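Local coordinates for protein heroin esterase (Rhodococcus sp., PDB 1LZL) that probably hydrolyses acetyl esters, including heroin, as a serine esterase of the alpha/beta-hydrolase fold, at residues V198-F203 against W209-A214; K219-E224 against I236-S241. All blocks are in the same frame, centred on the assembly; numbering follows the deposited sequence.

Contact 1 (V198-F203 against W209-A214); sequences VSMTNF and WHRPNA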
loop_
_atom_site.group_PDB
_atom_site.type_symbol
_atom_site.label_atom_id
_atom_site.label_comp_id
_atom_site.label_asym_id
_atom_site.label_seq_id
_atom_site.Cartn_x
_atom_site.Cartn_y
_atom_site.Cartn_z
ATOM N N VAL A 198 -7.667 -19.830 2.440
ATOM C CA VAL A 198 -8.323 -20.433 1.258
ATOM C C VAL A 198 -8.070 -19.630 0.003
ATOM O O VAL A 198 -7.773 -20.234 -1.072
ATOM C CB VAL A 198 -9.841 -20.557 1.476
ATOM C CG1 VAL A 198 -10.545 -21.046 0.215
ATOM C CG2 VAL A 198 -10.084 -21.504 2.642
ATOM N N SER A 199 -8.165 -18.294 0.015
ATOM C CA SER A 199 -7.932 -17.595 -1.257
ATOM C C SER A 199 -6.505 -17.836 -1.767
ATOM O O SER A 199 -6.307 -17.840 -2.977
ATOM C CB SER A 199 -8.290 -16.123 -1.124
ATOM O OG SER A 199 -7.560 -15.456 -0.076
ATOM N N MET A 200 -5.592 -17.967 -0.796
ATOM C CA MET A 200 -4.188 -18.141 -1.222
ATOM C C MET A 200 -3.966 -19.559 -1.732
ATOM O O MET A 200 -3.080 -19.740 -2.612
ATOM C CB MET A 200 -3.266 -17.813 -0.082
ATOM C CG MET A 200 -1.990 -17.077 -0.220
ATOM S SD MET A 200 -1.535 -16.335 -1.761
ATOM C CE MET A 200 -1.463 -14.604 -1.287
ATOM N N THR A 201 -4.694 -20.552 -1.225
ATOM C CA THR A 201 -4.522 -21.900 -1.796
ATOM C C THR A 201 -5.300 -22.069 -3.106
ATOM O O THR A 201 -4.839 -22.911 -3.901
ATOM C CB THR A 201 -4.976 -23.023 -0.842
ATOM O OG1 THR A 201 -6.383 -22.916 -0.561
ATOM C CG2 THR A 201 -4.221 -22.978 0.496
ATOM N N ASN A 202 -6.410 -21.361 -3.303
ATOM C CA ASN A 202 -7.281 -21.633 -4.443
ATOM C C ASN A 202 -7.075 -20.718 -5.631
ATOM O O ASN A 202 -7.458 -21.091 -6.777
ATOM C CB ASN A 202 -8.755 -21.526 -4.005
ATOM C CG ASN A 202 -9.186 -22.608 -3.046
ATOM O OD1 ASN A 202 -8.474 -23.368 -2.376
ATOM N ND2 ASN A 202 -10.508 -22.679 -2.883
ATOM N N PHE A 203 -6.481 -19.526 -5.425
ATOM C CA PHE A 203 -6.316 -18.583 -6.519
ATOM C C PHE A 203 -4.910 -18.722 -7.108
ATOM O O PHE A 203 -3.990 -17.980 -6.740
ATOM C CB PHE A 203 -6.603 -17.145 -6.041
ATOM C CG PHE A 203 -8.090 -16.898 -5.767
ATOM C CD1 PHE A 203 -9.111 -17.706 -6.249
ATOM C CD2 PHE A 203 -8.461 -15.792 -5.008
ATOM C CE1 PHE A 203 -10.455 -17.434 -5.996
ATOM C CE2 PHE A 203 -9.801 -15.501 -4.760
ATOM C CZ PHE A 203 -10.810 -16.312 -5.250
ATOM N N TRP A 209 -2.364 -11.043 -9.691
ATOM C CA TRP A 209 -1.750 -11.680 -8.532
ATOM C C TRP A 209 -2.375 -13.060 -8.379
ATOM O O TRP A 209 -3.560 -13.213 -8.680
ATOM C CB TRP A 209 -1.940 -10.890 -7.248
ATOM C CG TRP A 209 -0.837 -11.082 -6.219
ATOM C CD1 TRP A 209 -0.907 -11.580 -4.964
ATOM C CD2 TRP A 209 0.554 -10.735 -6.431
ATOM N NE1 TRP A 209 0.335 -11.578 -4.345
ATOM C CE2 TRP A 209 1.222 -11.066 -5.245
ATOM C CE3 TRP A 209 1.207 -10.185 -7.540
ATOM C CZ2 TRP A 209 2.612 -10.852 -5.102
ATOM C CZ3 TRP A 209 2.596 -9.981 -7.389
ATOM C CH2 TRP A 209 3.261 -10.313 -6.207
ATOM N N HIS A 210 -1.567 -13.955 -7.857
ATOM C CA HIS A 210 -1.907 -15.378 -7.814
ATOM C C HIS A 210 -0.885 -16.037 -6.926
ATOM O O HIS A 210 0.170 -15.443 -6.580
ATOM C CB HIS A 210 -1.988 -15.980 -9.215
ATOM C CG HIS A 210 -0.807 -15.683 -10.099
ATOM N ND1 HIS A 210 -0.932 -15.027 -11.308
ATOM C CD2 HIS A 210 0.519 -15.941 -9.903
ATOM C CE1 HIS A 210 0.286 -14.909 -11.822
ATOM N NE2 HIS A 210 1.151 -15.462 -10.992
ATOM N N ARG A 211 -1.153 -17.293 -6.573
ATOM C CA ARG A 211 -0.281 -17.977 -5.641
ATOM C C ARG A 211 1.171 -18.062 -6.159
ATOM O O ARG A 211 2.095 -17.802 -5.367
ATOM C CB ARG A 211 -0.873 -19.343 -5.346
ATOM C CG ARG A 211 -0.085 -20.042 -4.226
ATOM C CD ARG A 211 -0.671 -21.446 -4.033
ATOM N NE ARG A 211 0.167 -22.123 -3.039
ATOM C CZ ARG A 211 -0.002 -21.956 -1.737
ATOM N NH1 ARG A 211 -0.952 -21.174 -1.231
ATOM N NH2 ARG A 211 0.782 -22.577 -0.864
ATOM N N PRO A 212 1.463 -18.387 -7.395
ATOM C CA PRO A 212 2.860 -18.354 -7.849
ATOM C C PRO A 212 3.538 -17.014 -7.631
ATOM O O PRO A 212 4.703 -17.008 -7.148
ATOM C CB PRO A 212 2.759 -18.706 -9.351
ATOM C CG PRO A 212 1.560 -19.596 -9.381
ATOM C CD PRO A 212 0.566 -18.912 -8.467
ATOM N N ASN A 213 2.894 -15.899 -7.959
ATOM C CA ASN A 213 3.534 -14.607 -7.655
ATOM C C ASN A 213 3.707 -14.386 -6.164
ATOM O O ASN A 213 4.716 -13.779 -5.747
ATOM C CB ASN A 213 2.752 -13.439 -8.282
ATOM C CG ASN A 213 3.116 -13.144 -9.710
ATOM O OD1 ASN A 213 4.097 -13.754 -10.231
ATOM N ND2 ASN A 213 2.432 -12.223 -10.372
ATOM N N ALA A 214 2.733 -14.805 -5.343
ATOM C CA ALA A 214 2.821 -14.626 -3.894
ATOM C C ALA A 214 4.049 -15.299 -3.312
ATOM O O ALA A 214 4.812 -14.730 -2.519
ATOM C CB ALA A 214 1.532 -15.138 -3.198
#
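Phe203 and His210 face each other where the chain leaves helix 198-202 and starts helix 211-222, their CA atoms 5.6 Å apart; the CA atoms of Met200 and Arg211 follow at 5.9 Å. Arg211 N, right after the N-cap His210, gives its proton to Phe203 O at 2.9 Å. Arg211 then reaches back along the end of helix 198-202. With CG anti to the backbone N (chi1 -173°) and the chain extended as far as NE, its CD passes 3.3 Å from Met200 O, and NH1 bonds that same oxygen at 2.9 Å, nearly straight at 165°. The oxygen lies in the guanidinium plane, but NH1 sits well above the carbonyl plane. Leu195 O, in the chain just before helix 198-202, is a second acceptor for NH1. The bent Met200 chain lays SD 3.6 Å from Ala214 CB. Both helices follow strand 183-187 of the alpha/beta-hydrolase sheet, and the Trp209 ring meets His290 of the probable Ser-His-Asp triad. Were Arg211 an alanine, Met200 O and Leu195 O would probably lose this shared donor. One residue thus spends both its backbone N and its NH1 on carbonyls at the end of helix 198-202, any added effect of charge probably being modest.

Contact 2 (K219-E224 against I236-S241); sequences KYYLGE and IYAAPS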
loop_
_atom_site.group_PDB
_atom_site.type_symbol
_atom_site.label_atom_id
_atom_site.label_comp_id
_atom_site.label_asym_id
_atom_site.label_seq_id
_atom_site.Cartn_x
_atom_site.Cartn_y
_atom_site.Cartn_z
ATOM N N LYS A 219 9.560 -14.541 -1.051
ATOM C CA LYS A 219 10.956 -15.012 -1.136
ATOM C C LYS A 219 11.891 -13.866 -1.489
ATOM O O LYS A 219 12.943 -13.711 -0.858
ATOM C CB LYS A 219 11.037 -16.165 -2.139
ATOM C CG LYS A 219 12.425 -16.788 -2.292
ATOM C CD LYS A 219 12.910 -17.159 -0.894
ATOM C CE LYS A 219 14.229 -17.911 -0.838
ATOM N NZ LYS A 219 14.443 -18.434 0.533
ATOM N N TYR A 220 11.563 -13.030 -2.469
ATOM C CA TYR A 220 12.393 -11.868 -2.786
ATOM C C TYR A 220 12.540 -10.955 -1.576
ATOM O O TYR A 220 13.653 -10.474 -1.310
ATOM C CB TYR A 220 11.765 -11.058 -3.921
ATOM C CG TYR A 220 11.789 -11.757 -5.257
ATOM C CD1 TYR A 220 12.837 -12.601 -5.605
ATOM C CD2 TYR A 220 10.777 -11.533 -6.158
ATOM C CE1 TYR A 220 12.792 -13.207 -6.869
ATOM C CE2 TYR A 220 10.717 -12.133 -7.416
ATOM C CZ TYR A 220 11.753 -12.967 -7.745
ATOM O OH TYR A 220 11.723 -13.580 -8.978
ATOM N N TYR A 221 11.433 -10.703 -0.879
ATOM C CA TYR A 221 11.470 -9.730 0.230
ATOM C C TYR A 221 12.228 -10.225 1.455
ATOM O O TYR A 221 13.012 -9.500 2.068
ATOM C CB TYR A 221 9.998 -9.482 0.620
ATOM C CG TYR A 221 9.752 -8.406 1.656
ATOM C CD1 TYR A 221 10.483 -7.221 1.699
ATOM C CD2 TYR A 221 8.737 -8.586 2.581
ATOM C CE1 TYR A 221 10.204 -6.264 2.670
ATOM C CE2 TYR A 221 8.434 -7.644 3.551
ATOM C CZ TYR A 221 9.197 -6.471 3.574
ATOM O OH TYR A 221 8.918 -5.487 4.527
ATOM N N LEU A 222 11.989 -11.480 1.854
ATOM C CA LEU A 222 12.572 -11.966 3.102
ATOM C C LEU A 222 13.978 -12.548 2.899
ATOM O O LEU A 222 14.719 -12.607 3.902
ATOM C CB LEU A 222 11.633 -13.011 3.708
ATOM C CG LEU A 222 10.226 -12.391 4.027
ATOM C CD1 LEU A 222 9.346 -13.434 4.690
ATOM C CD2 LEU A 222 10.338 -11.141 4.890
ATOM N N GLY A 223 14.323 -12.897 1.663
ATOM C CA GLY A 223 15.716 -13.260 1.389
ATOM C C GLY A 223 16.028 -14.757 1.368
ATOM O O GLY A 223 15.189 -15.611 1.674
ATOM N N GLU A 224 17.270 -15.063 0.995
ATOM C CA GLU A 224 17.669 -16.407 0.581
ATOM C C GLU A 224 17.777 -17.344 1.776
ATOM O O GLU A 224 17.923 -18.576 1.629
ATOM C CB GLU A 224 18.974 -16.364 -0.209
ATOM C CG GLU A 224 18.902 -15.503 -1.490
ATOM C CD GLU A 224 18.197 -16.281 -2.596
ATOM O OE1 GLU A 224 17.687 -17.374 -2.247
ATOM O OE2 GLU A 224 18.152 -15.802 -3.760
ATOM N N ILE A 236 7.070 -9.465 12.764
ATOM C CA ILE A 236 5.706 -8.939 12.586
ATOM C C ILE A 236 5.744 -7.677 11.723
ATOM O O ILE A 236 4.672 -7.342 11.185
ATOM C CB ILE A 236 5.030 -8.624 13.927
ATOM C CG1 ILE A 236 5.705 -7.452 14.676
ATOM C CG2 ILE A 236 4.910 -9.896 14.744
ATOM C CD1 ILE A 236 4.907 -6.996 15.878
ATOM N N TYR A 237 6.884 -7.007 11.583
ATOM C CA TYR A 237 6.905 -5.838 10.714
ATOM C C TYR A 237 7.039 -6.245 9.236
ATOM O O TYR A 237 6.730 -5.404 8.371
ATOM C CB TYR A 237 8.027 -4.889 11.119
ATOM C CG TYR A 237 8.011 -4.597 12.609
ATOM C CD1 TYR A 237 6.925 -4.021 13.221
ATOM C CD2 TYR A 237 9.091 -4.899 13.420
ATOM C CE1 TYR A 237 6.879 -3.745 14.566
ATOM C CE2 TYR A 237 9.075 -4.640 14.780
ATOM C CZ TYR A 237 7.976 -4.045 15.357
ATOM O OH TYR A 237 7.958 -3.814 16.723
ATOM N N ALA A 238 7.498 -7.456 8.958
ATOM C CA ALA A 238 7.562 -8.022 7.628
ATOM C C ALA A 238 6.188 -8.563 7.238
ATOM O O ALA A 238 5.729 -8.333 6.115
ATOM C CB ALA A 238 8.608 -9.138 7.536
ATOM N N ALA A 239 5.569 -9.327 8.152
ATOM C CA ALA A 239 4.299 -10.004 7.876
ATOM C C ALA A 239 3.335 -9.675 9.010
ATOM O O ALA A 239 3.281 -10.445 10.009
ATOM C CB ALA A 239 4.495 -11.525 7.756
ATOM N N PRO A 240 2.669 -8.540 8.948
ATOM C CA PRO A 240 1.794 -8.086 10.034
ATOM C C PRO A 240 0.761 -9.115 10.457
ATOM O O PRO A 240 0.349 -9.083 11.634
ATOM C CB PRO A 240 1.148 -6.831 9.423
ATOM C CG PRO A 240 2.255 -6.286 8.533
ATOM C CD PRO A 240 2.832 -7.508 7.879
ATOM N N SER A 241 0.321 -10.024 9.583
ATOM C CA SER A 241 -0.635 -11.035 10.041
ATOM C C SER A 241 -0.063 -11.886 11.180
ATOM O O SER A 241 -0.867 -12.476 11.920
ATOM C CB SER A 241 -0.998 -11.947 8.867
ATOM O OG SER A 241 -1.630 -11.208 7.818
HETATM O O HOH W 1 6.358 -5.355 5.560
#
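The Tyr221 ring presents its edge to Ala238: CE2 lies 3.8 Å from Ala238 O, which sits in the ring plane, while Phe90 stacks on the ring. The other tyrosine, Tyr237, turns its ring away from helix 211-222; Ile236 CG1 lies over the centre of one face, 3.8 Å above it, Lys172 makes a cation-pi contact, and the hydroxyl bonds Asp175. Tyr221 comes to Ala238 because its CG is anti to the backbone N (chi1 -174°), which sends the ring out from the last turn of the helix. Its OH stands 2.8 Å from a water that also lies 2.8 Å from Tyr237 O and 3.1 Å from Ala238 O, linking helix and loop through solvent. Both segments belong to the long excursion between the parallel strands 183-187 and 252-257, the place where many alpha/beta hydrolases carry their cap, and Pro240 packs beside Tyr237 on helix 161-176, which follows the probable nucleophile elbow. Beside the tyrosine, Leu222 lays one branch on the loop, CD2 meeting Ala238 CB at 3.7 Å. Gly223 ends the helix with a positive phi (98°) that suits glycine, and Lys219 curls over this end to give NZ to Gly223 O at 3.1 Å.

Overall arrangement
Helix 211-222 is common to both contacts: contact 1 holds its first turn, contact 2 its last, and their centres are about 17 Å apart. Both are partly buried and mix core with surface. In contact 1 Met200 and Ala214 are buried while Thr201 is exposed; in contact 2 Tyr221 and Ala238 are buried, and no touching residue is exposed. Their chemistry differs accordingly. Contact 1 joins two helix ends directly, with backbone carbonyls receiving an amide and a guanidinium, close to helix 263-275. Contact 2, the smaller interface, sets a helix end against an irregular loop through apolar touches and a bridging water, close to helix 161-176.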